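Local coordinates for protein lipase, class 3 (Penicillium roqueforti FM164, PDB 6L7N) that probably hydrolyses ester bonds of acylglycerols, acting as a fungal class 3 lipase of the alpha/beta-hydrolase fold, at residues A[19-24]-A[34-39]; A[28-33]-A[54-59]; A[75-80]-A[138-143]; A[203-208]-A[251-256]. One frame throughout, in Å; residues are numbered along the deposited sequence.

Contact 1 (A[19-24]-A[34-39])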
# COMPACT_ATOMS: atom_id res chain seq x y z
N ALA A 19 3.63 3.26 -6.13
CA ALA A 19 2.21 2.94 -6.17
C ALA A 19 1.56 3.54 -7.41
O ALA A 19 0.75 2.89 -8.07
CB ALA A 19 1.52 3.43 -4.90
N ALA A 20 1.93 4.77 -7.75
CA ALA A 20 1.38 5.40 -8.94
C ALA A 20 1.74 4.61 -10.20
O ALA A 20 0.92 4.45 -11.10
CB ALA A 20 1.87 6.85 -9.06
N ALA A 21 2.97 4.11 -10.27
CA ALA A 21 3.35 3.32 -11.43
C ALA A 21 2.56 2.02 -11.50
O ALA A 21 2.25 1.54 -12.59
CB ALA A 21 4.85 3.04 -11.39
N ALA A 22 2.21 1.45 -10.34
CA ALA A 22 1.45 0.20 -10.33
C ALA A 22 0.15 0.28 -11.11
O ALA A 22 -0.38 -0.75 -11.52
CB ALA A 22 1.12 -0.23 -8.90
N TYR A 23 -0.40 1.47 -11.31
CA TYR A 23 -1.66 1.57 -12.03
C TYR A 23 -1.49 1.46 -13.54
O TYR A 23 -2.49 1.28 -14.23
CB TYR A 23 -2.36 2.88 -11.71
CG TYR A 23 -3.09 2.83 -10.38
CD1 TYR A 23 -4.40 2.38 -10.30
CD2 TYR A 23 -2.47 3.23 -9.21
CE1 TYR A 23 -5.08 2.33 -9.08
CE2 TYR A 23 -3.13 3.18 -7.98
CZ TYR A 23 -4.43 2.73 -7.93
OH TYR A 23 -5.09 2.69 -6.71
N TYR A 24 -0.27 1.54 -14.06
CA TYR A 24 -0.03 1.58 -15.50
C TYR A 24 0.15 0.17 -16.05
O TYR A 24 1.13 -0.51 -15.71
CB TYR A 24 1.22 2.40 -15.83
CG TYR A 24 1.06 3.88 -15.66
CD1 TYR A 24 1.21 4.46 -14.42
CD2 TYR A 24 0.78 4.70 -16.75
CE1 TYR A 24 1.07 5.81 -14.25
CE2 TYR A 24 0.64 6.06 -16.59
CZ TYR A 24 0.79 6.61 -15.33
OH TYR A 24 0.65 7.97 -15.14
N ALA A 34 12.86 -3.52 -18.60
CA ALA A 34 12.30 -2.25 -19.03
C ALA A 34 12.27 -1.25 -17.88
O ALA A 34 12.16 -1.63 -16.71
CB ALA A 34 10.90 -2.43 -19.60
N LYS A 35 12.34 0.03 -18.22
CA LYS A 35 12.28 1.09 -17.22
C LYS A 35 10.83 1.37 -16.81
O LYS A 35 9.94 1.40 -17.66
CB LYS A 35 12.91 2.37 -17.77
CG LYS A 35 14.32 2.16 -18.32
CD LYS A 35 14.64 3.14 -19.45
CE LYS A 35 16.08 2.95 -19.93
NZ LYS A 35 16.65 4.17 -20.58
N ILE A 36 10.61 1.57 -15.51
CA ILE A 36 9.31 2.06 -15.05
C ILE A 36 9.06 3.45 -15.62
O ILE A 36 9.93 4.32 -15.58
CB ILE A 36 9.25 2.10 -13.51
CG1 ILE A 36 9.15 0.70 -12.89
CG2 ILE A 36 8.11 2.99 -13.04
CD1 ILE A 36 9.40 0.72 -11.39
N SER A 37 7.84 3.68 -16.11
CA SER A 37 7.49 4.97 -16.66
C SER A 37 6.02 5.24 -16.39
O SER A 37 5.20 4.32 -16.40
CB SER A 37 7.76 5.05 -18.17
OG SER A 37 7.70 6.39 -18.59
N CYS A 38 5.69 6.51 -16.15
CA CYS A 38 4.32 6.95 -15.91
C CYS A 38 3.99 7.97 -16.99
O CYS A 38 4.43 9.12 -16.91
CB CYS A 38 4.17 7.56 -14.54
SG CYS A 38 4.50 6.37 -13.27
N SER A 39 3.19 7.55 -17.97
CA SER A 39 2.93 8.43 -19.11
C SER A 39 2.22 9.71 -18.67
O SER A 39 2.43 10.76 -19.27
CB SER A 39 2.14 7.69 -20.19
OG SER A 39 0.90 7.23 -19.71
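Ala21 and Tyr24 meet Ile36, Cys38 and Ser39 where the end of helix 6-22, in the N-terminal region of this alpha/beta-hydrolase fold, lies against a loop tied by the Cys38-Cys43 disulfide. Ala21 turns its methyl to the loop. Ala21 CB rests 3.7 Å from Ile36 CG2 and 3.8 Å from Cys38 SG. Phe68 of strand 66-72 touches both Ala21 and Ile36, so this apolar patch continues into the main sheet. Three residues on, Tyr24 has its CG anti to the carbonyl carbon (chi1 -73°), and its ring stands beside Cys38. Cys38 CA lies over one face, shifted toward the rim, as a CH-pi contact 3.8 Å from the Tyr24 ring centroid. Cys38 SG approaches the same ring obliquely, 4.4 Å from the Tyr24 centroid, a sulfur-aromatic contact. Ala21 O sits in the ring plane at its edge and also takes the Tyr24 N-H. At the far end the hydroxyl is hydrogen-bonded to Asn42 OD1 and Lys40 N, which holds the hydroxyl end of the ring near the loop. Farther along the loop, Tyr24 CE2 comes within 3.3 Å of both Ser39 N and Ser39 OG.

Contact 2 (A[28-33]-A[54-59])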
# COMPACT_ATOMS: atom_id res chain seq x y z
N TYR A 28 3.10 -3.00 -15.45
CA TYR A 28 2.95 -4.35 -14.92
C TYR A 28 2.85 -5.41 -16.01
O TYR A 28 2.76 -6.60 -15.68
CB TYR A 28 1.77 -4.43 -13.94
CG TYR A 28 0.37 -4.13 -14.45
CD1 TYR A 28 -0.31 -5.02 -15.27
CD2 TYR A 28 -0.29 -2.97 -14.05
CE1 TYR A 28 -1.60 -4.76 -15.70
CE2 TYR A 28 -1.60 -2.70 -14.48
CZ TYR A 28 -2.24 -3.59 -15.31
OH TYR A 28 -3.53 -3.34 -15.73
N THR A 29 2.90 -5.03 -17.28
CA THR A 29 3.12 -5.99 -18.36
C THR A 29 4.45 -5.76 -19.04
O THR A 29 4.67 -6.29 -20.14
CB THR A 29 2.00 -5.91 -19.40
OG1 THR A 29 2.13 -4.69 -20.13
CG2 THR A 29 0.63 -6.00 -18.74
N ALA A 30 5.33 -4.97 -18.45
CA ALA A 30 6.60 -4.65 -19.07
C ALA A 30 7.49 -5.89 -19.15
O ALA A 30 7.35 -6.86 -18.39
CB ALA A 30 7.31 -3.54 -18.29
N GLN A 31 8.40 -5.86 -20.11
CA GLN A 31 9.40 -6.92 -20.24
C GLN A 31 10.50 -6.72 -19.22
O GLN A 31 10.82 -5.60 -18.82
CB GLN A 31 9.97 -6.94 -21.66
CG GLN A 31 9.04 -7.61 -22.65
CD GLN A 31 8.73 -9.05 -22.27
OE1 GLN A 31 9.62 -9.80 -21.86
NE2 GLN A 31 7.46 -9.43 -22.36
N VAL A 32 11.08 -7.85 -18.77
CA VAL A 32 12.18 -7.82 -17.82
C VAL A 32 13.22 -6.82 -18.28
O VAL A 32 13.67 -6.86 -19.43
CB VAL A 32 12.78 -9.23 -17.65
CG1 VAL A 32 14.18 -9.14 -17.08
CG2 VAL A 32 11.90 -10.07 -16.75
N GLY A 33 13.60 -5.91 -17.39
CA GLY A 33 14.63 -4.93 -17.67
C GLY A 33 14.12 -3.60 -18.19
O GLY A 33 14.88 -2.64 -18.20
N PHE A 54 12.02 -5.99 -12.58
CA PHE A 54 12.55 -7.35 -12.53
C PHE A 54 11.51 -8.39 -12.88
O PHE A 54 11.82 -9.35 -13.61
CB PHE A 54 13.07 -7.65 -11.14
CG PHE A 54 14.48 -7.36 -11.00
CD1 PHE A 54 15.42 -8.30 -11.30
CD2 PHE A 54 14.91 -6.16 -10.58
CE1 PHE A 54 16.79 -8.01 -11.17
CE2 PHE A 54 16.29 -5.88 -10.45
CZ PHE A 54 17.20 -6.80 -10.77
N TYR A 55 10.32 -8.24 -12.32
CA TYR A 55 9.24 -9.16 -12.57
C TYR A 55 7.96 -8.36 -12.53
O TYR A 55 7.91 -7.30 -11.93
CB TYR A 55 9.17 -10.28 -11.51
CG TYR A 55 10.40 -11.16 -11.43
CD1 TYR A 55 10.62 -12.17 -12.37
CD2 TYR A 55 11.32 -11.01 -10.41
CE1 TYR A 55 11.72 -12.98 -12.30
CE2 TYR A 55 12.45 -11.82 -10.34
CZ TYR A 55 12.63 -12.81 -11.28
OH TYR A 55 13.74 -13.64 -11.22
N ASP A 56 6.92 -8.87 -13.18
CA ASP A 56 5.62 -8.24 -13.02
C ASP A 56 4.52 -9.27 -13.19
O ASP A 56 4.74 -10.40 -13.63
CB ASP A 56 5.41 -7.07 -13.98
CG ASP A 56 5.84 -7.38 -15.38
OD1 ASP A 56 5.63 -8.52 -15.86
OD2 ASP A 56 6.38 -6.44 -16.02
N PHE A 57 3.32 -8.85 -12.81
CA PHE A 57 2.16 -9.73 -12.83
C PHE A 57 0.93 -8.88 -13.14
O PHE A 57 0.76 -7.80 -12.56
CB PHE A 57 2.02 -10.50 -11.52
CG PHE A 57 2.22 -9.67 -10.27
CD1 PHE A 57 3.49 -9.38 -9.80
CD2 PHE A 57 1.13 -9.22 -9.55
CE1 PHE A 57 3.67 -8.63 -8.65
CE2 PHE A 57 1.30 -8.47 -8.40
CZ PHE A 57 2.57 -8.18 -7.95
N SER A 58 0.11 -9.35 -14.06
CA SER A 58 -0.94 -8.52 -14.65
C SER A 58 -2.30 -8.92 -14.12
O SER A 58 -2.52 -10.08 -13.73
CB SER A 58 -0.94 -8.64 -16.18
OG SER A 58 -1.98 -7.87 -16.76
N ASN A 59 -3.23 -7.97 -14.11
CA ASN A 59 -4.61 -8.36 -13.92
C ASN A 59 -5.11 -9.03 -15.20
O ASN A 59 -4.50 -8.94 -16.27
CB ASN A 59 -5.49 -7.16 -13.51
CG ASN A 59 -5.50 -6.01 -14.54
OD1 ASN A 59 -6.24 -5.03 -14.37
ND2 ASN A 59 -4.68 -6.11 -15.57
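Phe54 meets Val32 through its carbonyl: Val32 CG2 sits 3.2 Å from Phe54 O. Here the edge strand 52-57 carries a classic beta bulge, Phe54 and Tyr55 both facing Ile69, and the loop after helix 25-28 runs alongside. Asp56 points its side chain at that loop. Its CG lies between the backbone N and the carbonyl carbon (chi1 45°), and the carboxylate beyond it reaches the loop backbone, with Asp56 OD2 2.6 Å from Ala30 O. Asp56 CB packs on Tyr28 O at 3.2 Å. Phe57 offers its carbonyl oxygen obliquely to the Tyr28 ring while its own side chain goes to helix 112-135. Ser58 OG stands near the ring plane at the edge, 3.3 Å from Tyr28 CE1, and donates to Asn59 O. Asn59 ends the row: its ND2 is 3.0 Å from Tyr28 OH, amide and ring planes 86° apart, and its OD1 is hydrogen-bonded to Arg83. An alanine in place of Tyr28 would probably leave Asn59 ND2 without its hydroxyl neighbour and open a gap beside Ser58. Two oxygens as close as Asp56 OD2 and Ala30 O imply that the acid probably carries a proton here.

Contact 3 (A[75-80]-A[138-143])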
# COMPACT_ATOMS: atom_id res chain seq x y z
N ASN A 75 18.32 4.33 -4.62
CA ASN A 75 17.95 4.24 -3.21
C ASN A 75 18.23 2.87 -2.61
O ASN A 75 17.83 2.61 -1.47
CB ASN A 75 16.48 4.63 -3.03
CG ASN A 75 16.19 6.05 -3.48
OD1 ASN A 75 16.61 7.02 -2.84
ND2 ASN A 75 15.49 6.19 -4.61
N GLU A 76 18.92 1.99 -3.34
CA GLU A 76 19.32 0.67 -2.87
C GLU A 76 18.12 -0.10 -2.32
O GLU A 76 18.08 -0.53 -1.16
CB GLU A 76 20.44 0.77 -1.82
CG GLU A 76 21.80 1.19 -2.41
CD GLU A 76 23.00 0.72 -1.58
OE1 GLU A 76 23.02 -0.45 -1.14
OE2 GLU A 76 23.94 1.51 -1.38
N ALA A 77 17.11 -0.27 -3.17
CA ALA A 77 15.89 -0.94 -2.72
C ALA A 77 15.34 -1.84 -3.81
O ALA A 77 15.34 -1.49 -4.99
CB ALA A 77 14.82 0.07 -2.30
N VAL A 78 14.87 -3.02 -3.39
CA VAL A 78 13.96 -3.84 -4.17
C VAL A 78 12.55 -3.43 -3.79
O VAL A 78 12.26 -3.28 -2.60
CB VAL A 78 14.20 -5.33 -3.90
CG1 VAL A 78 13.19 -6.19 -4.64
CG2 VAL A 78 15.63 -5.71 -4.33
N VAL A 79 11.70 -3.20 -4.79
CA VAL A 79 10.38 -2.62 -4.59
C VAL A 79 9.34 -3.60 -5.09
O VAL A 79 9.35 -4.00 -6.26
CB VAL A 79 10.23 -1.27 -5.30
CG1 VAL A 79 8.82 -0.70 -5.13
CG2 VAL A 79 11.29 -0.27 -4.81
N LEU A 80 8.43 -3.98 -4.20
CA LEU A 80 7.31 -4.85 -4.52
C LEU A 80 6.06 -3.97 -4.45
O LEU A 80 5.69 -3.53 -3.37
CB LEU A 80 7.21 -6.00 -3.52
CG LEU A 80 5.99 -6.91 -3.59
CD1 LEU A 80 5.77 -7.43 -5.02
CD2 LEU A 80 6.17 -8.05 -2.58
N GLY A 138 22.74 -5.93 -0.48
CA GLY A 138 22.69 -4.86 0.49
C GLY A 138 21.44 -4.01 0.42
O GLY A 138 21.36 -2.97 1.10
N TYR A 139 20.46 -4.41 -0.38
CA TYR A 139 19.30 -3.58 -0.64
C TYR A 139 18.18 -3.89 0.36
O TYR A 139 18.02 -5.02 0.81
CB TYR A 139 18.78 -3.79 -2.07
CG TYR A 139 19.58 -3.06 -3.13
CD1 TYR A 139 20.90 -2.66 -2.90
CD2 TYR A 139 19.02 -2.77 -4.37
CE1 TYR A 139 21.63 -2.00 -3.87
CE2 TYR A 139 19.75 -2.10 -5.35
CZ TYR A 139 21.06 -1.72 -5.09
OH TYR A 139 21.78 -1.06 -6.07
N GLU A 140 17.43 -2.85 0.71
CA GLU A 140 16.24 -3.03 1.52
C GLU A 140 15.11 -3.53 0.63
O GLU A 140 15.19 -3.51 -0.60
CB GLU A 140 15.86 -1.72 2.21
CG GLU A 140 15.30 -0.67 1.28
CD GLU A 140 14.95 0.64 1.97
OE1 GLU A 140 14.67 0.63 3.19
OE2 GLU A 140 14.96 1.68 1.29
N LEU A 141 14.05 -4.02 1.26
CA LEU A 141 12.87 -4.44 0.53
C LEU A 141 11.75 -3.50 0.96
O LEU A 141 11.53 -3.31 2.16
CB LEU A 141 12.49 -5.90 0.81
CG LEU A 141 11.10 -6.32 0.29
CD1 LEU A 141 11.01 -6.29 -1.24
CD2 LEU A 141 10.64 -7.67 0.81
N ALA A 142 11.10 -2.89 -0.02
CA ALA A 142 10.02 -1.94 0.21
C ALA A 142 8.79 -2.48 -0.50
O ALA A 142 8.83 -2.74 -1.70
CB ALA A 142 10.39 -0.55 -0.30
N VAL A 143 7.71 -2.68 0.25
CA VAL A 143 6.45 -3.14 -0.30
C VAL A 143 5.50 -1.96 -0.23
O VAL A 143 5.38 -1.31 0.82
CB VAL A 143 5.90 -4.33 0.50
CG1 VAL A 143 4.68 -4.91 -0.18
CG2 VAL A 143 7.00 -5.39 0.72
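Val78 and Leu80 run beside Leu141 and Val143 as neighbouring parallel strands in the middle of the alpha/beta-hydrolase sheet, joined by a ladder of four backbone hydrogen bonds; strand 140-146 leads into the probable nucleophile elbow at Gly145 to Gly149. The bonds straighten into the sheet, from 150° at hydrogen for Glu140 N to Glu76 O up to 168° for Leu80 N to Ala142 O, the latter 2.8 Å long. This inner end is the tight part. The Val78 and Leu141 side chains cross obliquely, Val78 CG1 to Leu141 CD1 4.0 Å, while those of Leu80 and Val143 lie side by side, Leu80 CG to Val143 CG1 4.2 Å; helices 112-135 and 148-161 pack on this face. On the other face Ala77 and Val79 touch Trp15 of helix 6-22.

The outer end opens to solvent and is built differently. Glu76 and Ala77 form a G1 bulge opposite Asp72. Glu76 CA sits over the centre of one face of Tyr139, 3.5 Å from the ring centroid and 2° off the normal, and the Glu76 side chain crosses that of Tyr139 at about a right angle. Glu76 OE1 reaches out to 3.4 Å from Tyr139 CE1. Tyr139 OH is held by His73 ND1. An alanine at Tyr139 would probably leave the Glu76 backbone without the surface it rests on and His73 without its hydroxyl partner. On the Ala77 face, Glu140 CG lies 3.7 Å from Ala77 CB. Regular amide bonding and apolar packing thus bind the strands inside, with a CH-pi contact added at the exposed end.

Contact 4 (A[203-208]-A[251-256])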
# COMPACT_ATOMS: atom_id res chain seq x y z
N VAL A 203 -12.22 5.16 2.09
CA VAL A 203 -11.67 3.82 1.94
C VAL A 203 -10.91 3.37 3.19
O VAL A 203 -11.13 2.24 3.64
CB VAL A 203 -10.82 3.73 0.67
CG1 VAL A 203 -10.12 2.37 0.59
CG2 VAL A 203 -11.72 3.95 -0.54
N PRO A 204 -10.06 4.19 3.81
CA PRO A 204 -9.42 3.76 5.07
C PRO A 204 -10.39 3.60 6.23
O PRO A 204 -9.96 3.20 7.32
CB PRO A 204 -8.41 4.88 5.36
CG PRO A 204 -8.11 5.47 4.02
CD PRO A 204 -9.42 5.42 3.30
N LYS A 205 -11.66 3.95 6.07
CA LYS A 205 -12.62 3.78 7.15
C LYS A 205 -13.25 2.40 7.16
O LYS A 205 -14.00 2.08 8.10
CB LYS A 205 -13.71 4.85 7.05
CG LYS A 205 -13.17 6.28 7.09
CD LYS A 205 -14.28 7.28 6.87
CE LYS A 205 -13.79 8.72 6.96
NZ LYS A 205 -14.97 9.66 6.99
N LEU A 206 -12.93 1.56 6.18
CA LEU A 206 -13.54 0.26 6.01
C LEU A 206 -12.49 -0.85 6.01
O LEU A 206 -11.34 -0.62 5.61
CB LEU A 206 -14.35 0.20 4.71
CG LEU A 206 -15.67 1.01 4.74
CD1 LEU A 206 -16.22 1.30 3.35
CD2 LEU A 206 -16.74 0.31 5.59
N PRO A 207 -12.84 -2.04 6.49
CA PRO A 207 -14.08 -2.31 7.25
C PRO A 207 -14.14 -1.53 8.57
O PRO A 207 -13.14 -0.99 8.98
CB PRO A 207 -14.02 -3.82 7.51
CG PRO A 207 -13.12 -4.36 6.46
CD PRO A 207 -12.13 -3.28 6.11
N LEU A 208 -15.30 -1.46 9.20
CA LEU A 208 -15.48 -0.59 10.36
C LEU A 208 -14.84 -1.16 11.61
O LEU A 208 -14.73 -2.38 11.77
CB LEU A 208 -16.97 -0.36 10.63
CG LEU A 208 -17.74 0.17 9.43
CD1 LEU A 208 -19.24 0.09 9.69
CD2 LEU A 208 -17.31 1.59 9.11
N GLY A 251 -15.67 10.75 10.69
CA GLY A 251 -17.03 10.26 10.59
C GLY A 251 -17.10 8.97 9.79
O GLY A 251 -16.13 8.51 9.20
N LEU A 252 -18.30 8.39 9.79
CA LEU A 252 -18.54 7.17 9.03
C LEU A 252 -18.30 7.44 7.55
O LEU A 252 -18.39 8.58 7.10
CB LEU A 252 -19.96 6.67 9.26
CG LEU A 252 -20.21 6.01 10.62
CD1 LEU A 252 -21.68 5.62 10.81
CD2 LEU A 252 -19.31 4.80 10.79
N PRO A 253 -17.95 6.41 6.78
CA PRO A 253 -17.56 6.64 5.38
C PRO A 253 -18.73 7.09 4.53
O PRO A 253 -19.84 6.57 4.64
CB PRO A 253 -17.03 5.27 4.92
CG PRO A 253 -17.65 4.29 5.85
CD PRO A 253 -17.73 5.01 7.17
N SER A 254 -18.48 8.08 3.66
CA SER A 254 -19.47 8.62 2.74
C SER A 254 -18.90 8.64 1.33
O SER A 254 -17.81 9.18 1.12
CB SER A 254 -19.89 10.04 3.15
OG SER A 254 -20.68 10.03 4.34
N LEU A 255 -19.64 8.08 0.38
CA LEU A 255 -19.22 8.14 -1.03
C LEU A 255 -19.03 9.58 -1.50
O LEU A 255 -18.24 9.83 -2.42
CB LEU A 255 -20.25 7.45 -1.91
CG LEU A 255 -20.29 5.92 -2.05
CD1 LEU A 255 -21.34 5.54 -3.07
CD2 LEU A 255 -18.93 5.40 -2.48
N GLU A 256 -19.74 10.54 -0.90
CA GLU A 256 -19.55 11.93 -1.31
C GLU A 256 -18.15 12.44 -0.99
O GLU A 256 -17.72 13.45 -1.55
CB GLU A 256 -20.61 12.82 -0.65
CG GLU A 256 -20.55 12.81 0.85
CD GLU A 256 -20.00 14.11 1.40
OE1 GLU A 256 -20.04 14.30 2.64
OE2 GLU A 256 -19.54 14.95 0.60
O HOH W 1 -15.86 9.69 4.28
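Lys205 sets its CG anti to the carbonyl carbon (chi1 -58°) and is extended from there on, and this straight chain runs past Pro253 to Gly251. At its tip Lys205 NZ donates to Gly251 O at 2.7 Å, coming from well above the carbonyl plane, 50° out of it. NZ has two further partners: Thr250 OG1, just before the segment, and a water 2.9 Å from Lys205 NZ. That water also accepts from Ser254 N at 3.1 Å, so the nitrogen is tied to the 251-256 loop both directly and through solvent. The aliphatic part of the lysine is used as well, with Lys205 CD 3.7 Å from Pro253 CA.

Pro253 is the apolar counterpart of this grip. Its CB faces the lysine chain, Pro253 CG meets Leu206 CG at 4.0 Å, and Pro253 CD lies 4.0 Å from Leu208 CD2. The cis peptide before Pro207 bends the chain between those two leucines. Leu208 CD2 also touches Leu252 CD2 at 4.1 Å, the two side chains crossing at about a right angle.

The contact joins the loop after strand 193-198 to the loop after helix 246-249. Close by, Val203 N bonds Asp201 OD1 and the Val203 side chain touches His261, two residues of the probable catalytic triad, while Val203 and Leu255 both pack on helix 88-94 and Lys205 on Asn247 of helix 246-249.

Contacts 1 and 2 are neighbours, their centres about 10 Å apart: the 19-24 and 28-33 segments follow each other along the chain, and Ala22 O packs on the Tyr28 ring. Contact 1 is buried and largely apolar, with one cysteine of a disulfide in it, whereas contact 2 lies at the surface and is mostly polar. Contacts 2 and 3 reach the same sheet, the first along its edge strand, the second between two central strands; contact 3, buried along its strands and exposed at its outer end, alone has a regular backbone ladder. Contact 4, also partly buried, stands across the chain's centre from contacts 2 and 3, joins two loops, and relies on one lysine, a water and proline packing.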